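Local coordinates for farnesyltransferase, putative (Trypanosoma cruzi, PDB 3WCA), which probably catalyses the magnesium-dependent, NAD(P)H-linked condensation of two farnesyl diphosphate molecules to squalene, the first step from farnesyl diphosphate toward lanosterol, at residues A[78-81]-A[82-86]; A[144-147]-A[148-151]; A[199-202]-A[203-207]; A[286-289]-A[290-293]. The protein carries 1 engineered substitution. One frame throughout, in Å; residues are numbered along the deposited sequence.

Interaction 1 of 4, residues A[78-81]-A[82-86]. Engineered in segment 78-81: Glu79 (natural residue Asp).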
loop_
_atom_site.group_PDB
_atom_site.type_symbol
_atom_site.label_atom_id
_atom_site.label_comp_id
_atom_site.label_asym_id
_atom_site.label_seq_id
_atom_site.Cartn_x
_atom_site.Cartn_y
_atom_site.Cartn_z
ATOM N N VAL A 78 7.729 -4.849 22.833
ATOM C CA VAL A 78 8.233 -5.422 21.597
ATOM C C VAL A 78 8.424 -6.935 21.702
ATOM O O VAL A 78 8.120 -7.666 20.754
ATOM C CB VAL A 78 9.570 -4.784 21.187
ATOM C CG1 VAL A 78 10.093 -5.438 19.911
ATOM C CG2 VAL A 78 9.383 -3.293 20.979
ATOM N N GLU A 79 8.920 -7.419 22.839
ATOM C CA GLU A 79 9.111 -8.858 22.980
ATOM C C GLU A 79 7.748 -9.543 22.832
ATOM O O GLU A 79 7.658 -10.695 22.410
ATOM C CB GLU A 79 9.788 -9.221 24.326
ATOM C CG GLU A 79 8.898 -9.257 25.577
ATOM C CD GLU A 79 8.905 -7.957 26.367
ATOM O OE1 GLU A 79 9.719 -7.059 26.053
ATOM O OE2 GLU A 79 8.103 -7.834 27.315
ATOM N N PHE A 80 6.680 -8.824 23.161
ATOM C CA PHE A 80 5.341 -9.382 23.010
ATOM C C PHE A 80 5.050 -9.565 21.512
ATOM O O PHE A 80 4.433 -10.545 21.105
ATOM C CB PHE A 80 4.286 -8.443 23.607
ATOM C CG PHE A 80 2.869 -8.881 23.338
ATOM C CD1 PHE A 80 2.198 -9.710 24.233
ATOM C CD2 PHE A 80 2.221 -8.503 22.161
ATOM C CE1 PHE A 80 0.899 -10.163 23.962
ATOM C CE2 PHE A 80 0.925 -8.949 21.880
ATOM C CZ PHE A 80 0.262 -9.783 22.784
ATOM N N LYS A 81 5.502 -8.613 20.699
ATOM C CA LYS A 81 5.274 -8.666 19.260
ATOM C C LYS A 81 6.170 -9.689 18.569
ATOM O O LYS A 81 5.727 -10.392 17.660
ATOM C CB LYS A 81 5.489 -7.280 18.643
ATOM C CG LYS A 81 4.548 -6.206 19.192
ATOM C CD LYS A 81 4.953 -4.836 18.679
ATOM C CE LYS A 81 4.081 -3.716 19.240
ATOM N NZ LYS A 81 4.587 -2.397 18.743
ATOM N N LEU A 82 7.426 -9.773 18.993
ATOM C CA LEU A 82 8.357 -10.729 18.403
ATOM C C LEU A 82 7.932 -12.149 18.763
ATOM O O LEU A 82 8.289 -13.119 18.094
ATOM C CB LEU A 82 9.772 -10.464 18.914
ATOM C CG LEU A 82 10.338 -9.082 18.590
ATOM C CD1 LEU A 82 11.742 -8.943 19.181
ATOM C CD2 LEU A 82 10.365 -8.891 17.076
ATOM N N ARG A 83 7.153 -12.257 19.828
ATOM C CA ARG A 83 6.668 -13.542 20.304
ATOM C C ARG A 83 5.405 -13.984 19.551
ATOM O O ARG A 83 5.355 -15.072 18.982
ATOM C CB ARG A 83 6.364 -13.445 21.806
ATOM C CG ARG A 83 5.922 -14.748 22.471
ATOM C CD ARG A 83 5.280 -14.465 23.831
ATOM N NE ARG A 83 6.142 -13.649 24.688
ATOM C CZ ARG A 83 5.716 -12.632 25.434
ATOM N NH1 ARG A 83 4.431 -12.293 25.433
ATOM N NH2 ARG A 83 6.572 -11.945 26.175
ATOM N N GLU A 84 4.397 -13.119 19.544
ATOM C CA GLU A 84 3.113 -13.416 18.912
ATOM C C GLU A 84 3.057 -13.420 17.376
ATOM O O GLU A 84 2.450 -14.309 16.777
ATOM C CB GLU A 84 2.054 -12.446 19.447
ATOM C CG GLU A 84 1.805 -12.516 20.956
ATOM C CD GLU A 84 1.176 -13.831 21.404
ATOM O OE1 GLU A 84 0.342 -14.390 20.656
ATOM O OE2 GLU A 84 1.500 -14.295 22.518
ATOM N N LEU A 85 3.686 -12.434 16.742
ATOM C CA LEU A 85 3.660 -12.322 15.285
ATOM C C LEU A 85 4.035 -13.553 14.453
ATOM O O LEU A 85 3.225 -14.026 13.654
ATOM C CB LEU A 85 4.511 -11.123 14.845
ATOM C CG LEU A 85 3.925 -9.755 15.217
ATOM C CD1 LEU A 85 4.884 -8.646 14.814
ATOM C CD2 LEU A 85 2.569 -9.574 14.522
ATOM N N PRO A 86 5.254 -14.095 14.632
ATOM C CA PRO A 86 5.711 -15.269 13.874
ATOM C C PRO A 86 4.759 -16.453 13.803
ATOM O O PRO A 86 4.803 -17.231 12.851
ATOM C CB PRO A 86 7.027 -15.629 14.559
ATOM C CG PRO A 86 7.538 -14.287 14.989
ATOM C CD PRO A 86 6.290 -13.669 15.588
HETATM O O HOH W 1 6.514 -9.760 28.020
#
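Glu84 lays its CG methylene over one face of the Phe80 ring, a CH-pi contact in which CG stands 3.8 Å from the ring centroid and 19° off the normal. Chi1 of -61°, with CG anti to the carbonyl carbon, sets the methylene over the ring; a separate bend at chi2 directs the carboxylate. Arg83 comes to the same ring from another direction. Its NH1 is 3.6 Å from Phe80 CD1, with the guanidinium plane nearly perpendicular to the ring, so this is no stack. Glu79, an engineered residue, runs alongside Arg83; the two charged ends are joined through a water that donates to Glu79 OE2 (2.6 Å) and accepts from Arg83 NH2 (2.9 Å) in the guanidinium plane. All of this is i to i+3 and i+4 packing along the short helix 78-84 of an all-helical squalene synthase. Its backbone bonds include Leu82 N to Val78 O at 2.8 Å and Glu84 N to Phe80 O at 3.0 Å, whereas the bond from Arg83 N to Glu79 O is weak. On a further side Val78 CG1 packs against Leu82 CG at 3.9 Å. Lys81 extends inward, its NZ hydrogen-bonded to the backbone oxygens of Glu71 and Asp73, next to the magnesium ligands Glu71 and Asp72. Leu85 packs on Leu67 and Val70 of helix 51-72, and Met99 touches both Phe80 and Glu84.

Interaction 2 of 4, residues A[144-147]-A[148-151]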
loop_
_atom_site.group_PDB
_atom_site.type_symbol
_atom_site.label_atom_id
_atom_site.label_comp_id
_atom_site.label_asym_id
_atom_site.label_seq_id
_atom_site.Cartn_x
_atom_site.Cartn_y
_atom_site.Cartn_z
ATOM N N CYS A 144 8.710 -8.222 12.077
ATOM C CA CYS A 144 9.556 -8.482 13.237
ATOM C C CYS A 144 10.949 -7.925 13.006
ATOM O O CYS A 144 11.530 -7.309 13.896
ATOM C CB CYS A 144 9.639 -9.984 13.538
ATOM S SG CYS A 144 8.176 -10.664 14.366
ATOM N N ASP A 145 11.473 -8.134 11.804
ATOM C CA ASP A 145 12.800 -7.641 11.460
ATOM C C ASP A 145 12.902 -6.131 11.647
ATOM O O ASP A 145 13.879 -5.639 12.215
ATOM C CB ASP A 145 13.149 -8.012 10.013
ATOM C CG ASP A 145 14.539 -7.527 9.598
ATOM O OD1 ASP A 145 15.437 -7.452 10.466
ATOM O OD2 ASP A 145 14.742 -7.234 8.398
ATOM N N PHE A 146 11.895 -5.393 11.181
ATOM C CA PHE A 146 11.915 -3.936 11.298
ATOM C C PHE A 146 11.334 -3.388 12.590
ATOM O O PHE A 146 11.236 -2.178 12.760
ATOM C CB PHE A 146 11.223 -3.287 10.096
ATOM C CG PHE A 146 12.055 -3.301 8.849
ATOM C CD1 PHE A 146 13.117 -2.415 8.701
ATOM C CD2 PHE A 146 11.820 -4.243 7.850
ATOM C CE1 PHE A 146 13.941 -2.467 7.578
ATOM C CE2 PHE A 146 12.636 -4.303 6.720
ATOM C CZ PHE A 146 13.702 -3.410 6.586
ATOM N N LEU A 147 10.931 -4.267 13.498
ATOM C CA LEU A 147 10.418 -3.801 14.779
ATOM C C LEU A 147 11.639 -3.595 15.672
ATOM O O LEU A 147 11.598 -2.843 16.644
ATOM C CB LEU A 147 9.487 -4.833 15.414
ATOM C CG LEU A 147 7.981 -4.652 15.214
ATOM C CD1 LEU A 147 7.256 -5.783 15.916
ATOM C CD2 LEU A 147 7.531 -3.310 15.779
ATOM N N THR A 148 12.733 -4.261 15.305
ATOM C CA THR A 148 13.976 -4.181 16.056
ATOM C C THR A 148 15.055 -3.319 15.379
ATOM O O THR A 148 16.236 -3.405 15.724
ATOM C CB THR A 148 14.537 -5.608 16.333
ATOM O OG1 THR A 148 15.820 -5.506 16.968
ATOM C CG2 THR A 148 14.666 -6.404 15.039
ATOM N N ARG A 149 14.653 -2.492 14.416
ATOM C CA ARG A 149 15.601 -1.608 13.738
ATOM C C ARG A 149 14.929 -0.537 12.885
ATOM O O ARG A 149 13.739 -0.624 12.577
ATOM C CB ARG A 149 16.576 -2.404 12.869
ATOM C CG ARG A 149 15.931 -3.248 11.795
ATOM C CD ARG A 149 16.833 -3.303 10.570
ATOM N NE ARG A 149 16.533 -4.423 9.684
ATOM C CZ ARG A 149 16.871 -4.458 8.401
ATOM N NH1 ARG A 149 17.512 -3.429 7.862
ATOM N NH2 ARG A 149 16.579 -5.521 7.661
ATOM N N LYS A 150 15.710 0.470 12.508
ATOM C CA LYS A 150 15.223 1.579 11.700
ATOM C C LYS A 150 15.363 1.344 10.203
ATOM O O LYS A 150 15.948 0.355 9.756
ATOM C CB LYS A 150 15.981 2.867 12.043
ATOM C CG LYS A 150 15.433 3.668 13.212
ATOM C CD LYS A 150 16.090 3.294 14.522
ATOM C CE LYS A 150 15.602 4.197 15.644
ATOM N NZ LYS A 150 16.299 3.914 16.931
ATOM N N VAL A 151 14.816 2.275 9.430
ATOM C CA VAL A 151 14.909 2.218 7.981
ATOM C C VAL A 151 15.991 3.228 7.646
ATOM O O VAL A 151 15.730 4.424 7.519
ATOM C CB VAL A 151 13.588 2.641 7.299
ATOM C CG1 VAL A 151 13.732 2.536 5.785
ATOM C CG2 VAL A 151 12.448 1.765 7.781
#
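A salt bridge and a cation-pi stack, both made by Arg149, fold the start of a loop back over the last turn of helix 126-147 at the protein surface. The guanidinium lies flat on Phe146, centres 4.2 Å apart and planes 24° from parallel, with Phe146 CE1 lying 3.6 Å from Arg149 CZ. Asp145 holds the rim of the same group: Arg149 NH2 donates to Asp145 OD2 at 2.6 Å, meeting the syn side of the carboxylate though tilted out of its plane, and a longer, weak bond of 3.3 Å runs from Arg149 NE to Asp145 OD1. Because carboxylate and guanidinium planes are 55° apart, this is a twisted pairing rather than a coplanar fork. Arg149 CG sits between its backbone N and carbonyl carbon (chi1 59°), which turns the chain back across the helix end and brings CG within 3.2 Å of Asp145 O. Nearby, Thr148 CG2 rests against that same oxygen. The remaining nitrogen, Arg149 NH1, forms a salt bridge with Asp156 of helix 154-179, and the Phe146 ring meets Tyr160 of that helix edge-to-face. This is an i to i+4 salt bridge with an i to i+3 guanidinium-on-ring stack, set at the C-terminal end of helix 126-147 where the squalene synthase fold passes on to helix 154-179, with Leu147 close to the magnesium ligand Glu71.

Interaction 3 of 4, residues A[199-202]-A[203-207]. With FPS (S-[(2E,6E)-3,7,11-trimethyldodeca-2,6,10-trienyl] trihydrogen thiodiphosphate), chain E.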
loop_
_atom_site.group_PDB
_atom_site.type_symbol
_atom_site.label_atom_id
_atom_site.label_comp_id
_atom_site.label_asym_id
_atom_site.label_seq_id
_atom_site.Cartn_x
_atom_site.Cartn_y
_atom_site.Cartn_z
ATOM N N PHE A 199 4.429 1.079 -5.105
ATOM C CA PHE A 199 3.940 2.371 -5.549
ATOM C C PHE A 199 2.879 2.895 -4.600
ATOM O O PHE A 199 2.873 4.079 -4.267
ATOM C CB PHE A 199 3.358 2.301 -6.960
ATOM C CG PHE A 199 3.008 3.661 -7.534
ATOM C CD1 PHE A 199 3.988 4.650 -7.658
ATOM C CD2 PHE A 199 1.707 3.956 -7.934
ATOM C CE1 PHE A 199 3.681 5.910 -8.170
ATOM C CE2 PHE A 199 1.382 5.217 -8.450
ATOM C CZ PHE A 199 2.360 6.194 -8.570
ATOM N N LEU A 200 1.981 2.018 -4.161
ATOM C CA LEU A 200 0.932 2.438 -3.246
ATOM C C LEU A 200 1.490 2.784 -1.869
ATOM O O LEU A 200 1.176 3.833 -1.313
ATOM C CB LEU A 200 -0.144 1.347 -3.073
ATOM C CG LEU A 200 -0.919 0.819 -4.290
ATOM C CD1 LEU A 200 -2.103 -0.043 -3.799
ATOM C CD2 LEU A 200 -1.429 1.985 -5.134
ATOM N N GLN A 201 2.318 1.898 -1.323
ATOM C CA GLN A 201 2.854 2.119 0.001
ATOM C C GLN A 201 3.694 3.391 0.043
ATOM O O GLN A 201 3.546 4.190 0.949
ATOM C CB GLN A 201 3.684 0.905 0.455
ATOM C CG GLN A 201 4.131 0.949 1.925
ATOM C CD GLN A 201 2.962 1.007 2.910
ATOM O OE1 GLN A 201 1.983 0.281 2.770
ATOM N NE2 GLN A 201 3.072 1.865 3.915
ATOM N N LYS A 202 4.548 3.586 -0.951
ATOM C CA LYS A 202 5.409 4.761 -0.970
ATOM C C LYS A 202 4.638 6.074 -1.099
ATOM O O LYS A 202 4.987 7.061 -0.450
ATOM C CB LYS A 202 6.460 4.634 -2.083
ATOM C CG LYS A 202 7.506 3.556 -1.794
ATOM C CD LYS A 202 8.688 3.640 -2.749
ATOM C CE LYS A 202 9.711 2.546 -2.470
ATOM N NZ LYS A 202 10.873 2.604 -3.411
ATOM N N THR A 203 3.591 6.093 -1.922
ATOM C CA THR A 203 2.809 7.313 -2.074
ATOM C C THR A 203 2.156 7.633 -0.736
ATOM O O THR A 203 2.074 8.793 -0.347
ATOM C CB THR A 203 1.744 7.175 -3.175
ATOM O OG1 THR A 203 2.392 6.869 -4.417
ATOM C CG2 THR A 203 0.982 8.484 -3.351
ATOM N N ASN A 204 1.722 6.612 -0.005
ATOM C CA ASN A 204 1.109 6.891 1.280
ATOM C C ASN A 204 2.157 7.361 2.279
ATOM O O ASN A 204 1.913 8.291 3.028
ATOM C CB ASN A 204 0.370 5.667 1.824
ATOM C CG ASN A 204 -0.879 5.324 1.012
ATOM O OD1 ASN A 204 -1.382 6.142 0.238
ATOM N ND2 ASN A 204 -1.386 4.115 1.197
ATOM N N ILE A 205 3.322 6.720 2.295
ATOM C CA ILE A 205 4.382 7.116 3.223
ATOM C C ILE A 205 4.777 8.579 2.981
ATOM O O ILE A 205 5.031 9.341 3.930
ATOM C CB ILE A 205 5.622 6.178 3.082
ATOM C CG1 ILE A 205 5.373 4.891 3.876
ATOM C CG2 ILE A 205 6.894 6.874 3.595
ATOM C CD1 ILE A 205 6.439 3.807 3.677
ATOM N N ILE A 206 4.810 8.972 1.710
ATOM C CA ILE A 206 5.144 10.337 1.348
ATOM C C ILE A 206 4.047 11.299 1.811
ATOM O O ILE A 206 4.339 12.322 2.443
ATOM C CB ILE A 206 5.315 10.487 -0.177
ATOM C CG1 ILE A 206 6.562 9.736 -0.636
ATOM C CG2 ILE A 206 5.399 11.960 -0.552
ATOM C CD1 ILE A 206 6.761 9.730 -2.145
ATOM N N ARG A 207 2.796 10.967 1.497
ATOM C CA ARG A 207 1.653 11.807 1.863
ATOM C C ARG A 207 1.465 11.954 3.367
ATOM O O ARG A 207 1.100 13.032 3.840
ATOM C CB ARG A 207 0.337 11.248 1.276
ATOM C CG ARG A 207 -0.930 12.064 1.672
ATOM C CD ARG A 207 -2.229 11.217 1.649
ATOM N NE ARG A 207 -2.123 10.041 2.516
ATOM C CZ ARG A 207 -2.874 8.944 2.395
ATOM N NH1 ARG A 207 -3.799 8.878 1.440
ATOM N NH2 ARG A 207 -2.680 7.897 3.204
HETATM C C1 FPS E . -2.881 0.905 3.680
HETATM S S1 FPS E . -4.524 0.325 4.331
HETATM C C2 FPS E . -2.224 -0.222 2.826
HETATM C C3 FPS E . -1.458 -0.147 1.667
HETATM C C4 FPS E . -1.081 1.140 0.969
HETATM C C5 FPS E . -0.989 -1.453 1.068
HETATM C C6 FPS E . -2.042 -2.328 0.319
HETATM C C7 FPS E . -1.348 -2.898 -0.899
HETATM C C8 FPS E . -1.928 -3.417 -1.992
HETATM C C10 FPS E . -0.973 -3.938 -3.084
HETATM C C9 FPS E . -3.445 -3.512 -2.190
HETATM C C11 FPS E . -1.575 -3.847 -4.468
HETATM C C12 FPS E . -0.844 -4.794 -5.383
HETATM C C13 FPS E . -1.391 -5.459 -6.425
HETATM C C14 FPS E . -2.866 -5.342 -6.832
HETATM C C15 FPS E . -0.479 -6.372 -7.240
HETATM P PA FPS E . -6.062 1.109 3.187
HETATM O O1A FPS E . -5.811 0.800 1.684
HETATM O O2A FPS E . -7.339 0.452 3.647
HETATM O O3A FPS E . -6.460 2.707 3.503
HETATM P PB FPS E . -5.602 4.160 3.638
HETATM O O1B FPS E . -6.324 5.308 2.872
HETATM O O2B FPS E . -5.555 4.582 5.150
HETATM O O3B FPS E . -4.177 4.014 2.960
#
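Thr203 swings OG1 anti to its own carbonyl carbon (chi1 -59°), back over the preceding turn, where the hydroxyl donates to Phe199 O at 2.8 Å. Gln201, in contrast, carries CG anti to its backbone N (chi1 -172°) and bends at chi2, a course that takes its amide toward the bound farnesyl thiodiphosphate. Phe199 O thus accepts two bonds, since Thr203 N also reaches it, at 3.2 Å, and the two donors approach from opposite faces of the carbonyl plane. The hydroxyl has a second neighbour as well: it sits over the centre of the Phe199 ring, 4.0 Å above the plane. A polar group buried at this point is therefore tied into its own helix.

The ligand side of the helix is formed by three residues of the pocket. Leu200 CD1 lies 3.8 Å from FPS C8 on the hydrocarbon tail, while Gln201 OE1 approaches FPS C3 at 3.6 Å. Asn204 brings ND2 to 3.0 Å from the branch methyl FPS C4 and 3.3 Å from the diphosphate oxygen FPS O3B, and its OD1 lies over one face of the Arg207 guanidinium. Gln201 NE2 in turn rests against Ile205 CG1 at 3.8 Å, so the amide is flanked by an aliphatic branch.

Lys202 runs away from the ligand, its NZ in salt bridges with Asp158 and Asp256 and bonded to His260. Helix 191-207 packs on helix 154-179 through Gln201, Lys202 and Ile205, and on helix 274-294 through Phe199 and Leu200, which touch Gln284 and Ala287.

Interaction 4 of 4, residues A[286-289]-A[290-293]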
loop_
_atom_site.group_PDB
_atom_site.type_symbol
_atom_site.label_atom_id
_atom_site.label_comp_id
_atom_site.label_asym_id
_atom_site.label_seq_id
_atom_site.Cartn_x
_atom_site.Cartn_y
_atom_site.Cartn_z
ATOM N N MET A 286 -5.354 6.296 -8.138
ATOM C CA MET A 286 -5.505 7.186 -6.985
ATOM C C MET A 286 -4.135 7.587 -6.423
ATOM O O MET A 286 -3.936 8.716 -5.987
ATOM C CB MET A 286 -6.279 6.478 -5.885
ATOM C CG MET A 286 -7.617 5.999 -6.326
ATOM S SD MET A 286 -8.836 7.087 -5.683
ATOM C CE MET A 286 -9.490 5.970 -4.433
ATOM N N ALA A 287 -3.209 6.635 -6.412
ATOM C CA ALA A 287 -1.869 6.884 -5.906
ATOM C C ALA A 287 -1.160 7.901 -6.790
ATOM O O ALA A 287 -0.501 8.811 -6.288
ATOM C CB ALA A 287 -1.071 5.577 -5.855
ATOM N N MET A 288 -1.303 7.756 -8.105
ATOM C CA MET A 288 -0.664 8.693 -9.016
ATOM C C MET A 288 -1.278 10.088 -8.881
ATOM O O MET A 288 -0.571 11.087 -9.030
ATOM C CB MET A 288 -0.757 8.205 -10.462
ATOM C CG MET A 288 0.005 9.087 -11.459
ATOM S SD MET A 288 1.827 9.068 -11.286
ATOM C CE MET A 288 2.149 7.574 -12.078
ATOM N N ALA A 289 -2.580 10.161 -8.585
ATOM C CA ALA A 289 -3.232 11.461 -8.412
ATOM C C ALA A 289 -2.689 12.107 -7.135
ATOM O O ALA A 289 -2.376 13.305 -7.118
ATOM C CB ALA A 289 -4.762 11.308 -8.319
ATOM N N THR A 290 -2.576 11.320 -6.070
ATOM C CA THR A 290 -2.044 11.833 -4.815
ATOM C C THR A 290 -0.590 12.289 -5.020
ATOM O O THR A 290 -0.199 13.380 -4.599
ATOM C CB THR A 290 -2.058 10.755 -3.736
ATOM O OG1 THR A 290 -3.406 10.375 -3.468
ATOM C CG2 THR A 290 -1.422 11.258 -2.453
ATOM N N LEU A 291 0.195 11.443 -5.680
ATOM C CA LEU A 291 1.588 11.729 -5.943
ATOM C C LEU A 291 1.763 13.025 -6.741
ATOM O O LEU A 291 2.690 13.794 -6.483
ATOM C CB LEU A 291 2.230 10.567 -6.707
ATOM C CG LEU A 291 3.761 10.620 -6.741
ATOM C CD1 LEU A 291 4.303 10.322 -5.325
ATOM C CD2 LEU A 291 4.298 9.629 -7.767
ATOM N N SER A 292 0.881 13.265 -7.707
ATOM C CA SER A 292 0.975 14.484 -8.510
ATOM C C SER A 292 0.649 15.702 -7.651
ATOM O O SER A 292 1.138 16.797 -7.904
ATOM C CB SER A 292 0.016 14.426 -9.698
ATOM O OG SER A 292 -1.324 14.583 -9.287
ATOM N N LEU A 293 -0.175 15.500 -6.629
ATOM C CA LEU A 293 -0.569 16.575 -5.729
ATOM C C LEU A 293 0.473 16.869 -4.650
ATOM O O LEU A 293 0.662 18.024 -4.276
ATOM C CB LEU A 293 -1.895 16.236 -5.050
ATOM C CG LEU A 293 -3.154 16.935 -5.563
ATOM C CD1 LEU A 293 -3.362 16.656 -7.043
ATOM C CD2 LEU A 293 -4.347 16.451 -4.751
#
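Met286 offers its carbonyl oxygen to Thr290 one turn on, one of the i to i+4 bonds in the C-terminal half of helix 274-294, here a mostly buried stretch of the all-alpha squalene synthase fold. Thr290 N reaches Met286 O at 2.9 Å, and Thr290 OG1 lies 3.1 Å from the same oxygen. The Met286 side chain itself leads away and packs against helix 309-318, on Thr312, Ile315 and Phe316.

Ala287 comes next. Its carbonyl takes the amide of Leu291, with N and O 2.8 Å apart, and Leu291 CB closes to 3.3 Å of that oxygen. Thr290, just before Leu291, touches Thr203 of helix 191-207.

Met288 has CG anti to its backbone N (chi1 -175°) and then folds at both following torsions. This leaves SD 4.3 Å from Leu291 CD2, a loose apolar touch, while the thioether chain packs on Phe199 of helix 191-207 and on Tyr332 and Thr333 of helix 322-338. Its carbonyl accepts from Ser292 N.

Ala289, touching Ile315 and Tyr332, ends the segment, and its oxygen is gripped twice. Leu293 N gives the ordinary helical bond, at 3.1 Å. The second donor is the hydroxyl of Ser292, whose OG stands between its own backbone N and carbonyl carbon (chi1 73°), a torsion that turns it toward the carbonyl of Ala289 three residues back. Both donors come from the same face of the carbonyl, and the Ser292 OG to Ala289 O bond is short, 2.7 Å, with a C=O...donor angle of 123°.

Each contact is local to one helix or helix end, so none closes a long loop; they follow one another in series, neither nesting nor crossing. Interaction 1, just after helix 51-72, meets interaction 2 on the same side of the chain's centre: Lys81 CB packs on Leu147 CD1 at 3.6 Å, and Leu85 and Pro86 both pack on Cys144 SG, joining helices 78-84 and 126-147. Interaction 3 lies near the centre of the chain and touches interaction 4, with Thr203 CG2 3.3 Å from Ala287 O, tying helix 191-207 to helix 274-294. Interactions 1 and 4 are about 35 Å apart between centres, on opposite sides of the chain's centre.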